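Local coordinates for USG-1 protein homolog (Pseudomonas aeruginosa, PDB 2HJS) that is of unproven function but probably binds NAD(P) and acts as a dimeric oxidoreductase on aldehyde groups, at residues V110-N115 / V327-L332; T148-Q153 / Q253-V258; S161-G166 / V242-S247; L7-V12 / F31-L36. All blocks are in the same frame, centred on the assembly; numbering follows the deposited sequence.

Interaction 1 (V110-N115 / V327-L332); sequences VMVSVN and VLLGEL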
# COMPACT_ATOMS: atom_id res chain seq x y z
N VAL A 110 -23.19 -13.04 -4.51
CA VAL A 110 -24.29 -12.25 -3.96
C VAL A 110 -23.90 -11.69 -2.60
O VAL A 110 -23.32 -12.40 -1.73
CB VAL A 110 -25.63 -13.05 -3.79
CG1 VAL A 110 -26.77 -12.13 -3.34
CG2 VAL A 110 -26.03 -13.80 -5.05
N MSE A 111 -24.23 -10.41 -2.41
CA MSE A 111 -24.13 -9.74 -1.12
C MSE A 111 -25.43 -9.04 -0.76
O MSE A 111 -25.98 -8.28 -1.56
CB MSE A 111 -23.04 -8.69 -1.14
CG MSE A 111 -21.68 -9.26 -1.12
SE MSE A 111 -20.39 -7.81 -1.27
CE MSE A 111 -20.59 -7.07 0.55
N VAL A 112 -25.88 -9.25 0.47
CA VAL A 112 -27.06 -8.55 1.00
C VAL A 112 -26.97 -7.00 0.85
O VAL A 112 -27.91 -6.38 0.41
CB VAL A 112 -27.32 -8.95 2.47
CG1 VAL A 112 -28.55 -8.24 3.03
CG2 VAL A 112 -27.51 -10.47 2.58
N SER A 113 -25.83 -6.40 1.18
CA SER A 113 -25.70 -4.93 1.17
C SER A 113 -25.59 -4.31 -0.25
O SER A 113 -25.56 -3.06 -0.40
CB SER A 113 -24.51 -4.48 2.08
OG SER A 113 -23.22 -5.01 1.69
N VAL A 114 -25.54 -5.18 -1.28
CA VAL A 114 -25.10 -4.79 -2.65
C VAL A 114 -26.07 -5.21 -3.77
O VAL A 114 -26.56 -4.37 -4.51
CB VAL A 114 -23.69 -5.32 -2.97
CG1 VAL A 114 -23.25 -4.88 -4.38
CG2 VAL A 114 -22.69 -4.84 -1.95
N ASN A 115 -26.37 -6.51 -3.88
CA ASN A 115 -27.12 -7.02 -5.04
C ASN A 115 -28.04 -8.13 -4.62
O ASN A 115 -28.21 -9.12 -5.34
CB ASN A 115 -26.17 -7.49 -6.17
CG ASN A 115 -25.42 -8.81 -5.83
OD1 ASN A 115 -25.12 -9.09 -4.66
ND2 ASN A 115 -25.12 -9.61 -6.88
N VAL A 327 -22.70 -15.27 6.41
CA VAL A 327 -23.76 -15.52 7.38
C VAL A 327 -24.97 -14.60 7.11
O VAL A 327 -26.12 -15.05 7.14
CB VAL A 327 -23.25 -15.37 8.82
CG1 VAL A 327 -24.39 -15.50 9.83
CG2 VAL A 327 -22.16 -16.41 9.13
N LEU A 328 -24.72 -13.32 6.84
CA LEU A 328 -25.78 -12.38 6.50
C LEU A 328 -26.61 -12.86 5.31
O LEU A 328 -27.85 -12.73 5.32
CB LEU A 328 -25.20 -10.98 6.24
CG LEU A 328 -24.62 -10.21 7.43
CD1 LEU A 328 -23.93 -8.93 6.93
CD2 LEU A 328 -25.70 -9.86 8.44
N LEU A 329 -25.93 -13.42 4.30
CA LEU A 329 -26.57 -14.04 3.13
C LEU A 329 -27.43 -15.23 3.52
O LEU A 329 -28.55 -15.36 3.05
CB LEU A 329 -25.51 -14.46 2.09
CG LEU A 329 -25.99 -15.07 0.76
CD1 LEU A 329 -27.03 -14.17 0.08
CD2 LEU A 329 -24.78 -15.29 -0.18
N GLY A 330 -26.91 -16.09 4.40
CA GLY A 330 -27.67 -17.18 4.96
C GLY A 330 -28.90 -16.71 5.72
O GLY A 330 -29.96 -17.33 5.62
N GLU A 331 -28.76 -15.63 6.48
CA GLU A 331 -29.89 -15.04 7.21
C GLU A 331 -30.96 -14.53 6.25
O GLU A 331 -32.16 -14.69 6.51
CB GLU A 331 -29.40 -13.94 8.17
CG GLU A 331 -28.64 -14.48 9.37
CD GLU A 331 -28.02 -13.42 10.26
OE1 GLU A 331 -28.10 -12.20 9.94
OE2 GLU A 331 -27.43 -13.79 11.28
N LEU A 332 -30.53 -13.96 5.11
CA LEU A 332 -31.46 -13.51 4.07
C LEU A 332 -32.23 -14.67 3.44
O LEU A 332 -33.44 -14.57 3.22
CB LEU A 332 -30.74 -12.69 2.99
CG LEU A 332 -31.56 -12.17 1.79
CD1 LEU A 332 -32.68 -11.27 2.25
CD2 LEU A 332 -30.68 -11.40 0.78
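Val110 and Val112 pack against Leu328, Leu329 and Leu332 in a partly buried van der Waals contact of aliphatic side chains with helix side chains and backbone, without hydrogen bonds between the segments, where the loop leading into the short helical turn 112-115 meets the C-terminal helix 317-336. Val112 carries most of it. Its CG2 branch, lying anti to the carbonyl carbon and beside the backbone N, rests on the helix between successive turns: it comes within 3.6 Å of Leu328 O and 3.7 Å of Leu329 CA, and on the next turn touches Leu332 CD2 at 3.8 Å. One methyl group thus meets backbone and side chain together, and the main chains come close here, Val112 CA lying 5.9 Å from Leu329 CA. Two residues earlier, the side chains of Val110 and Leu329 cross at about a right angle. Leu329 divides its two methyls: CD1 meets Val110 CG1 at 4.0 Å, whereas CD2 lies 3.6 Å from Val110 O. The shape of the 110-115 loop is set from within, since N of Met111, a residue present as selenomethionine, donates to Asn115 OD1 over 2.8 Å in a nearly straight bond of 175°. Asn115 ND2 in turn bonds Pro109 O. The arrangement is that of a C-terminal helix returning to pack, through one leucine-rich face, on a loop of the N-terminal, Rossmann-type nucleotide-binding region.

Interaction 2 (T148-Q153 / Q253-V258); sequences TLDCRQ and QCAEPV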
# COMPACT_ATOMS: atom_id res chain seq x y z
N THR A 148 -25.39 8.25 -5.47
CA THR A 148 -25.11 9.68 -5.48
C THR A 148 -23.98 10.04 -6.45
O THR A 148 -24.04 11.06 -7.12
CB THR A 148 -24.82 10.19 -4.03
OG1 THR A 148 -26.06 10.45 -3.35
CG2 THR A 148 -23.97 11.47 -3.99
N LEU A 149 -22.95 9.19 -6.52
CA LEU A 149 -21.77 9.42 -7.35
C LEU A 149 -21.84 8.67 -8.66
O LEU A 149 -22.27 7.52 -8.70
CB LEU A 149 -20.50 8.98 -6.61
CG LEU A 149 -20.20 9.60 -5.25
CD1 LEU A 149 -18.89 9.09 -4.73
CD2 LEU A 149 -20.22 11.14 -5.31
N ASP A 150 -21.40 9.33 -9.73
CA ASP A 150 -21.26 8.67 -11.03
C ASP A 150 -19.78 8.36 -11.25
O ASP A 150 -19.00 9.20 -11.71
CB ASP A 150 -21.85 9.53 -12.16
CG ASP A 150 -21.71 8.89 -13.55
OD1 ASP A 150 -21.23 7.73 -13.67
OD2 ASP A 150 -22.10 9.56 -14.54
N CYS A 151 -19.41 7.13 -10.93
CA CYS A 151 -18.03 6.72 -10.96
C CYS A 151 -17.57 6.26 -12.35
O CYS A 151 -18.04 5.24 -12.87
CB CYS A 151 -17.80 5.62 -9.93
SG CYS A 151 -16.09 5.16 -9.86
N ARG A 152 -16.63 7.00 -12.93
CA ARG A 152 -16.09 6.74 -14.26
C ARG A 152 -14.82 5.88 -14.28
O ARG A 152 -14.54 5.24 -15.28
CB ARG A 152 -15.83 8.07 -14.98
CG ARG A 152 -17.10 8.90 -15.21
CD ARG A 152 -17.98 8.20 -16.24
NE ARG A 152 -19.36 8.68 -16.29
CZ ARG A 152 -19.78 9.72 -17.02
NH1 ARG A 152 -18.91 10.43 -17.76
NH2 ARG A 152 -21.07 10.07 -17.00
N GLN A 153 -14.04 5.91 -13.20
CA GLN A 153 -12.80 5.11 -13.08
C GLN A 153 -12.64 4.78 -11.60
O GLN A 153 -12.84 5.63 -10.76
CB GLN A 153 -11.52 5.86 -13.52
CG GLN A 153 -11.41 6.39 -14.97
CD GLN A 153 -11.08 5.33 -16.03
OE1 GLN A 153 -10.63 4.21 -15.72
NE2 GLN A 153 -11.31 5.67 -17.30
N GLN A 253 -12.89 8.35 -9.73
CA GLN A 253 -12.98 9.46 -10.65
C GLN A 253 -14.43 9.58 -11.07
O GLN A 253 -14.99 8.68 -11.70
CB GLN A 253 -12.10 9.21 -11.87
CG GLN A 253 -12.09 10.36 -12.87
CD GLN A 253 -11.19 11.49 -12.44
OE1 GLN A 253 -10.05 11.27 -12.05
NE2 GLN A 253 -11.70 12.72 -12.50
N CYS A 254 -15.05 10.69 -10.69
CA CYS A 254 -16.46 10.87 -10.93
C CYS A 254 -16.76 11.86 -12.03
O CYS A 254 -15.88 12.58 -12.47
CB CYS A 254 -17.16 11.29 -9.64
SG CYS A 254 -16.85 10.07 -8.34
N ALA A 255 -18.02 11.88 -12.46
CA ALA A 255 -18.45 12.68 -13.59
C ALA A 255 -18.57 14.16 -13.22
O ALA A 255 -18.38 15.03 -14.06
CB ALA A 255 -19.77 12.14 -14.15
N GLU A 256 -18.87 14.41 -11.94
CA GLU A 256 -19.21 15.73 -11.39
C GLU A 256 -18.30 15.98 -10.17
O GLU A 256 -17.84 15.02 -9.56
CB GLU A 256 -20.69 15.74 -10.94
CG GLU A 256 -21.70 15.09 -11.93
CD GLU A 256 -22.88 14.40 -11.24
OE1 GLU A 256 -22.99 13.14 -11.33
OE2 GLU A 256 -23.71 15.10 -10.59
N PRO A 257 -18.02 17.27 -9.83
CA PRO A 257 -17.35 17.52 -8.53
C PRO A 257 -18.06 16.82 -7.36
O PRO A 257 -19.29 16.87 -7.24
CB PRO A 257 -17.45 19.04 -8.38
CG PRO A 257 -17.45 19.55 -9.81
CD PRO A 257 -18.23 18.53 -10.59
N VAL A 258 -17.29 16.13 -6.53
CA VAL A 258 -17.85 15.31 -5.45
C VAL A 258 -18.23 16.18 -4.25
O VAL A 258 -17.43 16.98 -3.77
CB VAL A 258 -16.86 14.19 -5.01
CG1 VAL A 258 -17.44 13.35 -3.90
CG2 VAL A 258 -16.52 13.29 -6.18
O HOH W 1 -20.68 11.99 -10.16
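Gln253 begins the pairing with Gln153 as an antiparallel hydrogen-bonded pair: Gln253 N donates to Gln153 O at 2.9 Å, almost straight. Gln253 O takes two donors, Arg152 N at 2.7 Å and, more distantly, Gln153 N at 3.3 Å. In the conformer described, the Gln253 amide turns away to Asp305 and Gln308; Gln153 packs on Gln253 of the second subunit, and Gln253 on its Gln153. Cys254 faces Cys151 in a non-hydrogen-bonded pair; its CA makes a CA-H...O contact with Asp150 O, and its SG lies beside Leu149 CB. At Ala255 the backbone N bonds the same Asp150 O at 3.0 Å, bent to 134°. Ala255 CB sits over the centre of one face of the Arg152 guanidinium, 3.7 Å above its plane. That group is held by a salt bridge from Arg152 NH2 to Asp150 OD2 (2.7 Å). In one of its two conformers, Glu256 OE1 meets Asp150 N through a water. Val258 closes the segment, its CG1 3.8 Å from Leu149 CD2, the side chains crossing at about a right angle. Arg152 and Gln153 together opposite Gln253 form a classic beta bulge, where neighbouring inner strands of the dimerisation-domain sheet meet at their ends.

Interaction 3 (S161-G166 / V242-S247); sequences SVSSLG and VFFGDS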
# COMPACT_ATOMS: atom_id res chain seq x y z
N SER A 161 -3.01 -8.39 4.52
CA SER A 161 -2.28 -9.01 5.63
C SER A 161 -1.93 -10.46 5.28
O SER A 161 -2.52 -11.04 4.36
CB SER A 161 -3.17 -9.02 6.86
OG SER A 161 -4.25 -9.93 6.68
N VAL A 162 -1.00 -11.07 6.02
CA VAL A 162 -0.62 -12.46 5.77
C VAL A 162 -1.71 -13.48 6.07
O VAL A 162 -1.64 -14.62 5.60
CB VAL A 162 0.69 -12.88 6.49
CG1 VAL A 162 1.87 -12.17 5.87
CG2 VAL A 162 0.61 -12.66 8.01
N SER A 163 -2.71 -13.11 6.89
CA SER A 163 -3.85 -14.00 7.14
C SER A 163 -4.61 -14.30 5.85
O SER A 163 -5.35 -15.26 5.78
CB SER A 163 -4.80 -13.43 8.19
OG SER A 163 -5.42 -12.26 7.67
N SER A 164 -4.42 -13.48 4.81
CA SER A 164 -5.02 -13.77 3.50
C SER A 164 -4.51 -15.10 2.91
O SER A 164 -5.16 -15.68 2.04
CB SER A 164 -4.75 -12.61 2.53
OG SER A 164 -5.65 -11.52 2.73
N LEU A 165 -3.37 -15.57 3.41
CA LEU A 165 -2.75 -16.84 3.00
C LEU A 165 -3.01 -17.94 4.02
O LEU A 165 -2.38 -19.01 3.97
CB LEU A 165 -1.23 -16.68 2.81
CG LEU A 165 -0.74 -15.46 2.00
CD1 LEU A 165 0.74 -15.28 2.19
CD2 LEU A 165 -1.09 -15.57 0.52
N GLY A 166 -3.92 -17.68 4.95
CA GLY A 166 -4.29 -18.67 5.94
C GLY A 166 -3.37 -18.62 7.14
O GLY A 166 -2.50 -17.75 7.20
N VAL A 242 1.73 -7.54 7.80
CA VAL A 242 0.76 -7.34 8.88
C VAL A 242 0.02 -8.64 9.07
O VAL A 242 -0.11 -9.42 8.12
CB VAL A 242 -0.16 -6.05 8.71
CG1 VAL A 242 0.49 -4.96 7.84
CG2 VAL A 242 -1.52 -6.33 8.28
N PHE A 243 -0.43 -8.94 10.29
CA PHE A 243 -1.05 -10.26 10.54
C PHE A 243 -2.48 -10.40 10.02
O PHE A 243 -2.77 -11.33 9.28
CB PHE A 243 -0.99 -10.63 12.02
CG PHE A 243 0.40 -10.95 12.49
CD1 PHE A 243 1.07 -10.07 13.32
CD2 PHE A 243 1.04 -12.12 12.09
CE1 PHE A 243 2.38 -10.34 13.77
CE2 PHE A 243 2.35 -12.41 12.53
CZ PHE A 243 3.02 -11.51 13.37
N PHE A 244 -3.35 -9.46 10.40
CA PHE A 244 -4.79 -9.56 10.15
C PHE A 244 -5.37 -8.25 9.58
O PHE A 244 -4.93 -7.14 9.97
CB PHE A 244 -5.50 -9.88 11.48
CG PHE A 244 -4.99 -11.11 12.16
CD1 PHE A 244 -4.27 -11.01 13.35
CD2 PHE A 244 -5.23 -12.37 11.62
CE1 PHE A 244 -3.79 -12.15 14.00
CE2 PHE A 244 -4.75 -13.54 12.28
CZ PHE A 244 -4.03 -13.43 13.45
N GLY A 245 -6.34 -8.36 8.67
CA GLY A 245 -7.12 -7.21 8.18
C GLY A 245 -6.72 -6.76 6.79
O GLY A 245 -5.55 -6.87 6.41
N ASP A 246 -7.70 -6.28 6.01
CA ASP A 246 -7.43 -5.65 4.71
C ASP A 246 -7.37 -4.14 4.88
O ASP A 246 -8.21 -3.60 5.58
CB ASP A 246 -8.54 -5.97 3.71
CG ASP A 246 -8.62 -7.44 3.38
OD1 ASP A 246 -7.56 -8.14 3.31
OD2 ASP A 246 -9.76 -7.89 3.17
N SER A 247 -6.39 -3.48 4.27
CA SER A 247 -6.29 -2.02 4.23
C SER A 247 -6.38 -1.56 2.76
O SER A 247 -5.51 -1.89 1.96
CB SER A 247 -4.96 -1.54 4.84
OG SER A 247 -4.81 -2.05 6.16
O HOH W 2 -5.81 -9.41 4.50
O HOH W 3 -8.00 -10.51 2.17
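Two backbone hydrogen bonds join the 3-10 turn at 162-164 to the loop before strand 246-254: Val162 N donates to Val242 O at 2.8 Å (166°), and Ser163 N to Phe243 O at 3.0 Å with a more bent angle of 139°. Side-chain polar contacts follow. Ser161 OG and Ser163 OG bond each other at 2.8 Å; both lie between their own backbone N and carbonyl carbon, which brings the two hydroxyls together over the Phe243-Gly245 backbone. Asn317, at the start of the C-terminal helix, bonds both Ser163 OG and Gly245 N. Ser164 OG lies 3.9 Å from Asp246 OD1, and two waters bridge the pair, each donating to Asp246 OD1; one of them also bonds Ser161 OG at 2.7 Å. Carbon contacts complete the packing. Ser161 CB rests against Val242 CG2 at 3.5 Å, Val162 CG2 meets Phe243 CD2 at 4.1 Å, and Ser163 CB approaches Phe244 CD2 at 3.6 Å, both rings being met obliquely. The Phe243 ring also meets Phe197 of the second subunit, planes at about 50°. The whole is a serine-rich turn, with Gly166 at the N-cap of helix 167-181, locked onto a loop beside the dimer interface of the dimerisation domain.

Interaction 4 (L7-V12 / F31-L36); sequences LNVAVV and FPLHRL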
# COMPACT_ATOMS: atom_id res chain seq x y z
N LEU A 7 -34.11 -26.25 10.28
CA LEU A 7 -33.00 -25.92 9.38
C LEU A 7 -31.66 -26.50 9.83
O LEU A 7 -31.12 -26.07 10.83
CB LEU A 7 -32.89 -24.41 9.18
CG LEU A 7 -31.66 -23.93 8.40
CD1 LEU A 7 -31.63 -24.44 6.96
CD2 LEU A 7 -31.65 -22.45 8.43
N ASN A 8 -31.13 -27.45 9.06
CA ASN A 8 -29.86 -28.06 9.38
C ASN A 8 -28.79 -27.52 8.53
O ASN A 8 -28.97 -27.30 7.32
CB ASN A 8 -29.91 -29.57 9.23
CG ASN A 8 -30.86 -30.21 10.21
OD1 ASN A 8 -31.02 -29.75 11.33
ND2 ASN A 8 -31.48 -31.28 9.80
N VAL A 9 -27.66 -27.27 9.19
CA VAL A 9 -26.62 -26.52 8.59
C VAL A 9 -25.38 -27.38 8.65
O VAL A 9 -25.13 -28.07 9.65
CB VAL A 9 -26.46 -25.18 9.34
CG1 VAL A 9 -25.27 -24.43 8.86
CG2 VAL A 9 -27.74 -24.34 9.19
N ALA A 10 -24.63 -27.37 7.56
CA ALA A 10 -23.27 -27.89 7.52
C ALA A 10 -22.31 -26.71 7.36
O ALA A 10 -22.62 -25.78 6.64
CB ALA A 10 -23.11 -28.85 6.36
N VAL A 11 -21.16 -26.76 8.02
CA VAL A 11 -20.05 -25.85 7.72
C VAL A 11 -18.85 -26.68 7.26
O VAL A 11 -18.23 -27.39 8.05
CB VAL A 11 -19.66 -24.92 8.90
CG1 VAL A 11 -18.44 -24.04 8.55
CG2 VAL A 11 -20.86 -24.06 9.33
N VAL A 12 -18.56 -26.56 5.97
CA VAL A 12 -17.45 -27.24 5.31
C VAL A 12 -16.23 -26.36 5.42
O VAL A 12 -16.28 -25.17 5.11
CB VAL A 12 -17.83 -27.56 3.85
CG1 VAL A 12 -16.69 -28.23 3.12
CG2 VAL A 12 -19.06 -28.50 3.83
N PHE A 31 -28.16 -17.91 14.98
CA PHE A 31 -28.67 -18.47 13.75
C PHE A 31 -29.63 -19.58 14.09
O PHE A 31 -29.33 -20.44 14.93
CB PHE A 31 -27.52 -18.98 12.91
CG PHE A 31 -27.84 -19.10 11.44
CD1 PHE A 31 -27.62 -18.02 10.58
CD2 PHE A 31 -28.33 -20.29 10.91
CE1 PHE A 31 -27.89 -18.14 9.21
CE2 PHE A 31 -28.58 -20.41 9.56
CZ PHE A 31 -28.37 -19.33 8.70
N PRO A 32 -30.82 -19.56 13.47
CA PRO A 32 -31.89 -20.49 13.90
C PRO A 32 -31.78 -21.92 13.35
O PRO A 32 -32.76 -22.48 12.81
CB PRO A 32 -33.17 -19.79 13.45
CG PRO A 32 -32.74 -18.91 12.31
CD PRO A 32 -31.26 -18.64 12.41
N LEU A 33 -30.63 -22.55 13.54
CA LEU A 33 -30.43 -23.90 13.05
C LEU A 33 -30.91 -24.95 14.06
O LEU A 33 -31.00 -24.67 15.25
CB LEU A 33 -28.96 -24.13 12.70
CG LEU A 33 -27.92 -23.86 13.79
CD1 LEU A 33 -27.72 -25.09 14.63
CD2 LEU A 33 -26.61 -23.48 13.14
N HIS A 34 -31.20 -26.15 13.57
CA HIS A 34 -31.60 -27.26 14.40
C HIS A 34 -30.35 -28.06 14.70
O HIS A 34 -29.87 -28.04 15.82
CB HIS A 34 -32.66 -28.09 13.67
CG HIS A 34 -33.20 -29.21 14.48
ND1 HIS A 34 -33.29 -30.50 13.99
CD2 HIS A 34 -33.71 -29.25 15.74
CE1 HIS A 34 -33.81 -31.28 14.92
NE2 HIS A 34 -34.06 -30.55 15.99
N ARG A 35 -29.79 -28.74 13.69
CA ARG A 35 -28.53 -29.43 13.86
C ARG A 35 -27.43 -28.76 13.05
O ARG A 35 -27.69 -28.26 11.95
CB ARG A 35 -28.66 -30.90 13.48
CG ARG A 35 -29.64 -31.67 14.36
CD ARG A 35 -29.75 -33.12 13.91
NE ARG A 35 -30.91 -33.80 14.51
CZ ARG A 35 -30.87 -34.52 15.63
NH1 ARG A 35 -29.74 -34.66 16.29
NH2 ARG A 35 -31.97 -35.10 16.08
N LEU A 36 -26.24 -28.71 13.64
CA LEU A 36 -25.04 -28.19 13.01
C LEU A 36 -24.03 -29.31 12.79
O LEU A 36 -23.70 -30.05 13.72
CB LEU A 36 -24.42 -27.06 13.86
CG LEU A 36 -23.13 -26.43 13.34
CD1 LEU A 36 -23.25 -25.84 11.92
CD2 LEU A 36 -22.56 -25.38 14.31
O HOH W 4 -34.52 -24.76 12.83
O HOH W 5 -33.79 -32.72 11.57
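Leu7, Asn8 and Val9 run beside Leu33 to Leu36, with Val9 and Leu36 forming a parallel bridge, where the first strand of the Rossmann-type sheet meets the approach to strand 36-40, the neighbour reached by the beta-alpha-beta crossover through helix 17-28. Three hydrogen bonds cross. Leu7 O accepts His34 N at 2.7 Å, the donor standing well above the carbonyl plane, and the same oxygen has a CA-H...O contact from Leu33. Arg35 O takes Val9 N at 2.9 Å in an almost straight bond of 169°. Between them a side chain replaces a backbone carbonyl: Asn8 OD1 accepts Arg35 N at 2.8 Å. Asn8 CG lies beside its own backbone N (chi1 -66°), and the amide runs alongside the His34 side chain, the two planes only 24° apart. The other end of this amide is satisfied too, since Asn8 ND2 bonds Ser68 O and a water. Leu7 N is bonded to a second water, which donates to Pro32 O, the carbonyl at the centre residue of an inverse gamma turn. Leu36 N bonds a dioxane molecule, probably from the crystallisation liquor. Apolar side chains complete the contact. Val9 CG2 lies 3.7 Å from Leu33 CB, their side chains crossing at about a right angle, and 4.0 Å from Phe31 CE2; Leu36 CD1 reaches Val9 and Val11, 3.9 Å from Val9 CG1 and 3.9 Å from Val11 CG2.

Interaction 4 lies within the nucleotide-binding region, and interaction 1 joins a loop of it to the C-terminal helix. The two meet: Phe31 of interaction 4 packs on Gly330 and Glu331 of that helix, their centres about 17 Å apart. Interactions 2 and 3 share strand 246-254 but have centres about 31 Å apart, and both reach the second subunit. Interaction 3 is the buried one of the four, the others being partly buried. Chemistry follows place: interaction 1 is aliphatic packing without hydrogen bonds between its segments, interaction 2 is an antiparallel pairing and interaction 4 the start of a parallel one, both with polar side chains at their margins, and interaction 3 adds serines and waters to two backbone bonds.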